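Local coordinates for protein sucrose 6(F)-phosphate phosphorylase (Thermoanaerobacterium thermosaccharolyticum DSM 571, PDB 6S9V) that is a phosphorylase of the alpha-amylase type of TIM-barrel protein, built round a closed barrel of eight parallel strands, at residues I360-Y364 / Y365-N369; E329-D332 / I333-R337. All coordinates share one frame; numbering follows the deposited sequence.

Contact 1: I360-Y364 / Y365-N369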
ATOM      1  N   ILE A 360       7.385   8.956  -6.670  1.00 18.81           N
ATOM      2  CA  ILE A 360       7.909   8.719  -8.011  1.00 19.28           C
ATOM      3  C   ILE A 360       7.011   7.679  -8.669  1.00 18.91           C
ATOM      4  O   ILE A 360       7.000   6.509  -8.264  1.00 18.55           O
ATOM      5  CB  ILE A 360       9.363   8.230  -7.964  1.00 19.62           C
ATOM      6  CG1 ILE A 360      10.254   9.224  -7.222  1.00 20.68           C
ATOM      7  CG2 ILE A 360       9.887   7.990  -9.377  1.00 20.06           C
ATOM      8  CD1 ILE A 360      11.620   8.641  -6.848  1.00 21.03           C
ATOM      9  N   ASN A 361       6.282   8.085  -9.699  1.00 19.03           N
ATOM     10  CA  ASN A 361       5.397   7.192 -10.442  1.00 21.45           C
ATOM     11  C   ASN A 361       6.192   6.564 -11.583  1.00 21.53           C
ATOM     12  O   ASN A 361       6.513   7.239 -12.569  1.00 21.22           O
ATOM     13  CB  ASN A 361       4.189   7.958 -10.979  1.00 23.31           C
ATOM     14  CG  ASN A 361       3.390   8.628  -9.880  1.00 23.38           C
ATOM     15  OD1 ASN A 361       3.218   8.071  -8.802  1.00 21.40           O
ATOM     16  ND2 ASN A 361       2.912   9.837 -10.149  1.00 25.11           N
ATOM     17  N   CYS A 362       6.474   5.266 -11.464  1.00 20.66           N
ATOM     18  CA  CYS A 362       7.429   4.554 -12.310  1.00 21.27           C
ATOM     19  C   CYS A 362       7.336   3.081 -11.950  1.00 20.85           C
ATOM     20  O   CYS A 362       7.204   2.760 -10.769  1.00 22.68           O
ATOM     21  CB  CYS A 362       8.859   5.068 -12.059  1.00 22.97           C
ATOM     22  SG  CYS A 362      10.146   4.574 -13.248  1.00 26.69           S
ATOM     23  N   THR A 363       7.381   2.184 -12.942  1.00 17.92           N
ATOM     24  CA  THR A 363       7.511   0.772 -12.572  1.00 17.41           C
ATOM     25  C   THR A 363       8.890   0.561 -11.954  1.00 17.65           C
ATOM     26  O   THR A 363       9.851   1.256 -12.287  1.00 17.26           O
ATOM     27  CB  THR A 363       7.302  -0.180 -13.758  1.00 18.70           C
ATOM     28  OG1 THR A 363       8.451  -0.176 -14.617  1.00 20.41           O
ATOM     29  CG2 THR A 363       6.054   0.202 -14.543  1.00 19.10           C
ATOM     30  N   TYR A 364       8.981  -0.375 -11.007  1.00 17.29           N
ATOM     31  CA  TYR A 364      10.251  -0.533 -10.305  1.00 18.54           C
ATOM     32  C   TYR A 364      11.330  -1.059 -11.242  1.00 20.05           C
ATOM     33  O   TYR A 364      12.490  -0.638 -11.164  1.00 21.59           O
ATOM     34  CB  TYR A 364      10.074  -1.435  -9.089  1.00 18.55           C
ATOM     35  CG  TYR A 364      11.022  -1.086  -7.969  1.00 18.63           C
ATOM     36  CD1 TYR A 364      10.674  -0.145  -7.004  1.00 19.31           C
ATOM     37  CD2 TYR A 364      12.273  -1.677  -7.890  1.00 18.53           C
ATOM     38  CE1 TYR A 364      11.546   0.183  -5.982  1.00 21.16           C
ATOM     39  CE2 TYR A 364      13.148  -1.359  -6.882  1.00 18.66           C
ATOM     40  CZ  TYR A 364      12.785  -0.427  -5.926  1.00 20.31           C
ATOM     41  OH  TYR A 364      13.673  -0.118  -4.915  1.00 19.21           O
ATOM     42  N   TYR A 365      10.957  -1.955 -12.157  1.00 19.74           N
ATOM     43  CA  TYR A 365      11.892  -2.459 -13.155  1.00 20.87           C
ATOM     44  C   TYR A 365      12.401  -1.334 -14.049  1.00 20.08           C
ATOM     45  O   TYR A 365      13.608  -1.242 -14.309  1.00 21.33           O
ATOM     46  CB  TYR A 365      11.193  -3.555 -13.956  1.00 21.40           C
ATOM     47  CG  TYR A 365      12.016  -4.250 -15.011  1.00 19.79           C
ATOM     48  CD1 TYR A 365      13.116  -5.033 -14.673  1.00 19.70           C
ATOM     49  CD2 TYR A 365      11.657  -4.169 -16.346  1.00 20.55           C
ATOM     50  CE1 TYR A 365      13.846  -5.700 -15.655  1.00 22.97           C
ATOM     51  CE2 TYR A 365      12.375  -4.824 -17.325  1.00 21.88           C
ATOM     52  CZ  TYR A 365      13.471  -5.578 -16.980  1.00 22.46           C
ATOM     53  OH  TYR A 365      14.175  -6.225 -17.971  1.00 22.19           O
ATOM     54  N   SER A 366      11.506  -0.450 -14.502  1.00 19.60           N
ATOM     55  CA  SER A 366      11.940   0.703 -15.295  1.00 22.45           C
ATOM     56  C   SER A 366      12.827   1.638 -14.476  1.00 21.66           C
ATOM     57  O   SER A 366      13.773   2.240 -15.008  1.00 21.54           O
ATOM     58  CB  SER A 366      10.727   1.474 -15.824  1.00 24.28           C
ATOM     59  OG  SER A 366      10.082   0.786 -16.881  1.00 22.81           O
ATOM     60  N   ALA A 367      12.532   1.776 -13.180  1.00 20.90           N
ATOM     61  CA  ALA A 367      13.329   2.644 -12.321  1.00 20.87           C
ATOM     62  C   ALA A 367      14.769   2.162 -12.216  1.00 19.60           C
ATOM     63  O   ALA A 367      15.683   2.976 -12.047  1.00 19.34           O
ATOM     64  CB  ALA A 367      12.700   2.728 -10.930  1.00 21.53           C
ATOM     65  N   LEU A 368      14.991   0.855 -12.327  1.00 18.84           N
ATOM     66  CA  LEU A 368      16.326   0.272 -12.333  1.00 20.74           C
ATOM     67  C   LEU A 368      16.902   0.141 -13.741  1.00 22.06           C
ATOM     68  O   LEU A 368      17.837  -0.639 -13.955  1.00 22.40           O
ATOM     69  CB  LEU A 368      16.312  -1.089 -11.639  1.00 21.16           C
ATOM     70  CG  LEU A 368      16.032  -0.968 -10.140  1.00 21.15           C
ATOM     71  CD1 LEU A 368      15.808  -2.350  -9.512  1.00 21.59           C
ATOM     72  CD2 LEU A 368      17.171  -0.241  -9.444  1.00 21.83           C
ATOM     73  N   ASN A 369      16.360   0.886 -14.697  1.00 22.16           N
ATOM     74  CA  ASN A 369      16.866   0.885 -16.071  1.00 23.11           C
ATOM     75  C   ASN A 369      16.716  -0.487 -16.721  1.00 22.59           C
ATOM     76  O   ASN A 369      17.490  -0.864 -17.609  1.00 21.27           O
ATOM     77  CB  ASN A 369      18.326   1.344 -16.097  1.00 23.33           C
ATOM     78  CG  ASN A 369      18.588   2.398 -17.154  1.00 22.16           C
ATOM     79  OD1 ASN A 369      17.728   2.702 -17.979  1.00 20.90           O
ATOM     80  ND2 ASN A 369      19.785   2.959 -17.127  1.00 22.82           N
TER
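T363 and A367 are joined backbone to backbone in the first turn of the short helix 364-367, A367 N donating to T363 O over 2.9 Å, and L368 N makes the matching bond to Y364 O at 3.1 Å. T363 holds the N-cap position. Its OG1 accepts from S366 N at 3.1 Å with an N-H...O angle of 153°, a capping bond that satisfies an amide of the first turn. A chi1 of 75° puts the hydroxyl between T363's own N and carbonyl carbon, where it faces the amide of S366. S366 OG also approaches T363 OG1, at 3.0 Å, a weak interaction whose proton has another acceptor within reach; stronger partners lie in the loop beyond, G399 O for T363 OG1 and N401 N for S366 OG. The segment thus marks the passage from strand 357-361, in the three-stranded antiparallel sheet, into a helix of little more than one turn. A Schellman motif ends that helix: N369, at positive phi (63°), is the C-prime residue, its N bonded to S366 O at 2.9 Å while the next residue donates to Y365 O. On the apolar side, C362 SG lies 3.9 Å from A367 CB. One turn along, L368 brings CD1 obliquely to the Y364 ring, 3.9 Å from CE2 and as far from CD2. Helix 275-285 completes this buried patch, L280 touching Y364, A367 and L368, and P276 O on the same helix receives the Y364 hydroxyl.

Contact 2: E329-D332 / I333-R337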
ATOM      1  N   GLU A 329      18.786  13.439  -6.720  1.00 25.92           N
ATOM      2  CA  GLU A 329      19.577  12.557  -7.570  1.00 27.51           C
ATOM      3  C   GLU A 329      18.745  11.366  -8.034  1.00 25.71           C
ATOM      4  O   GLU A 329      18.663  11.081  -9.234  1.00 24.51           O
ATOM      5  CB  GLU A 329      20.827  12.069  -6.827  1.00 32.17           C
ATOM      6  CG  GLU A 329      21.746  11.182  -7.687  1.00 38.02           C
ATOM      7  CD  GLU A 329      22.250   9.929  -6.972  1.00 42.25           C
ATOM      8  OE1 GLU A 329      21.812   9.640  -5.836  1.00 43.03           O
ATOM      9  OE2 GLU A 329      23.098   9.221  -7.557  1.00 43.48           O
ATOM     10  N   VAL A 330      18.139  10.644  -7.082  1.00 25.36           N
ATOM     11  CA  VAL A 330      17.359   9.453  -7.407  1.00 23.93           C
ATOM     12  C   VAL A 330      16.108   9.824  -8.196  1.00 22.24           C
ATOM     13  O   VAL A 330      15.750   9.146  -9.165  1.00 21.01           O
ATOM     14  CB  VAL A 330      17.003   8.683  -6.118  1.00 24.01           C
ATOM     15  CG1 VAL A 330      16.059   7.533  -6.416  1.00 21.90           C
ATOM     16  CG2 VAL A 330      18.267   8.175  -5.440  1.00 27.38           C
ATOM     17  N   VAL A 331      15.422  10.897  -7.796  1.00 22.20           N
ATOM     18  CA  VAL A 331      14.215  11.327  -8.500  1.00 23.47           C
ATOM     19  C   VAL A 331      14.534  11.638  -9.954  1.00 23.33           C
ATOM     20  O   VAL A 331      13.856  11.162 -10.876  1.00 23.10           O
ATOM     21  CB  VAL A 331      13.594  12.543  -7.789  1.00 25.16           C
ATOM     22  CG1 VAL A 331      12.596  13.257  -8.692  1.00 24.62           C
ATOM     23  CG2 VAL A 331      12.925  12.099  -6.492  1.00 24.77           C
ATOM     24  N   ASP A 332      15.572  12.442 -10.177  1.00 23.75           N
ATOM     25  CA  ASP A 332      15.936  12.837 -11.534  1.00 24.42           C
ATOM     26  C   ASP A 332      16.327  11.632 -12.383  1.00 22.90           C
ATOM     27  O   ASP A 332      16.013  11.580 -13.577  1.00 23.77           O
ATOM     28  CB  ASP A 332      17.072  13.856 -11.488  1.00 27.51           C
ATOM     29  CG  ASP A 332      16.614  15.238 -11.040  1.00 30.23           C
ATOM     30  OD1 ASP A 332      15.391  15.493 -10.997  1.00 30.99           O
ATOM     31  OD2 ASP A 332      17.482  16.068 -10.711  1.00 31.54           O
ATOM     32  N   ILE A 333      17.048  10.670 -11.797  1.00 21.56           N
ATOM     33  CA  ILE A 333      17.404   9.463 -12.541  1.00 22.11           C
ATOM     34  C   ILE A 333      16.157   8.665 -12.895  1.00 21.95           C
ATOM     35  O   ILE A 333      16.029   8.157 -14.015  1.00 22.14           O
ATOM     36  CB  ILE A 333      18.421   8.614 -11.750  1.00 22.50           C
ATOM     37  CG1 ILE A 333      19.778   9.335 -11.725  1.00 23.83           C
ATOM     38  CG2 ILE A 333      18.527   7.196 -12.345  1.00 22.57           C
ATOM     39  CD1 ILE A 333      20.789   8.696 -10.798  1.00 26.00           C
ATOM     40  N   CYS A 334      15.210   8.544 -11.959  1.00 22.03           N
ATOM     41  CA  CYS A 334      13.970   7.840 -12.276  1.00 21.36           C
ATOM     42  C   CYS A 334      13.195   8.560 -13.377  1.00 20.75           C
ATOM     43  O   CYS A 334      12.628   7.919 -14.276  1.00 20.80           O
ATOM     44  CB  CYS A 334      13.104   7.692 -11.024  1.00 20.61           C
ATOM     45  SG  CYS A 334      13.741   6.480  -9.844  1.00 21.86           S
ATOM     46  N   VAL A 335      13.155   9.890 -13.326  1.00 19.72           N
ATOM     47  CA  VAL A 335      12.440  10.645 -14.354  1.00 20.09           C
ATOM     48  C   VAL A 335      13.125  10.504 -15.714  1.00 22.26           C
ATOM     49  O   VAL A 335      12.453  10.445 -16.749  1.00 21.78           O
ATOM     50  CB  VAL A 335      12.286  12.111 -13.920  1.00 22.92           C
ATOM     51  CG1 VAL A 335      11.736  12.959 -15.051  1.00 26.04           C
ATOM     52  CG2 VAL A 335      11.347  12.188 -12.708  1.00 23.40           C
ATOM     53  N   GLN A 336      14.462  10.470 -15.746  1.00 24.44           N
ATOM     54  CA  GLN A 336      15.138  10.168 -17.006  1.00 24.84           C
ATOM     55  C   GLN A 336      14.782   8.779 -17.517  1.00 23.92           C
ATOM     56  O   GLN A 336      14.842   8.524 -18.725  1.00 22.47           O
ATOM     57  CB  GLN A 336      16.653  10.280 -16.875  1.00 28.20           C
ATOM     58  CG  GLN A 336      17.188  11.687 -16.902  1.00 36.04           C
ATOM     59  CD  GLN A 336      18.678  11.720 -16.656  1.00 40.99           C
ATOM     60  OE1 GLN A 336      19.285  10.699 -16.319  1.00 44.78           O
ATOM     61  NE2 GLN A 336      19.295  12.859 -16.949  1.00 40.02           N
ATOM     62  N   ARG A 337      14.402   7.873 -16.618  1.00 23.95           N
ATOM     63  CA  ARG A 337      14.024   6.516 -16.981  1.00 22.55           C
ATOM     64  C   ARG A 337      12.526   6.382 -17.201  1.00 23.04           C
ATOM     65  O   ARG A 337      12.009   5.256 -17.200  1.00 22.89           O
ATOM     66  CB  ARG A 337      14.509   5.529 -15.913  1.00 20.68           C
ATOM     67  CG  ARG A 337      16.028   5.444 -15.882  1.00 23.48           C
ATOM     68  CD  ARG A 337      16.588   4.701 -14.688  1.00 22.41           C
ATOM     69  NE  ARG A 337      18.042   4.800 -14.710  1.00 21.82           N
ATOM     70  CZ  ARG A 337      18.861   4.211 -13.846  1.00 23.94           C
ATOM     71  NH1 ARG A 337      18.383   3.463 -12.859  1.00 23.29           N
ATOM     72  NH2 ARG A 337      20.171   4.379 -13.972  1.00 25.62           N
TER
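I333, which runs alongside E329 one turn back, also covers one face of the R337 guanidinium: its CG2 lies 3.3 Å above the plane, over the centre of the group. The carboxylate of E329 is met by a methyl group, I333 CD1 standing 4.0 Å from E329 OE2, the oxygen that takes a hydrogen bond from N285 ND2. In I333 a chi1 of -70° sets CG1 anti to the carbonyl carbon and heading back along the helix, to 3.2 Å from E329 O, while CG2 heads forward toward R337. Beneath these side chains the backbone follows the alpha-helical i to i+4 pattern in four consecutive bonds. C334 N reaches V330 O at 2.9 Å with an N-H...O angle of 163°, and V335 N reaches V331 O at 2.8 Å. This is the last part of helix 324-336, which belongs to the excursion between the seventh and eighth barrel strands, 302-304 and 388-392; R337 is the first residue to leave helical backbone angles. Two pairs of apolar side chains stand one turn apart but touch loosely, V330 CG1 with C334 SG at 4.3 Å and V331 CG1 with V335 CG2 at the same separation. They also touch other elements: V330 meets F277 and C334 meets L280, both on helix 275-285, whereas V331 and V335 both pack on L341 of strand 340-343. Q336 is exposed, its CG passing 3.5 Å from D332 O.

Contact 1 joins the end of a strand to a short helix, contact 2 is the last two turns of a longer one; their centres are 9 Å apart in the same excursion from the barrel. The touching residues of contact 1 are all buried, and its chemistry is that of helix ends: capping at the start, a Schellman motif at the finish. Contact 2 lies farther from the chain's centre, about 22 Å against 17 Å, and is amphipathic, with V330, V331 and C334 buried and V335 and Q336 exposed. Helix 275-285 packs on both. They meet directly: I360 CG2 packs 3.6 Å from C334 CB, and R337 NH1, 2.9 Å from A367 O, probably makes a hydrogen bond.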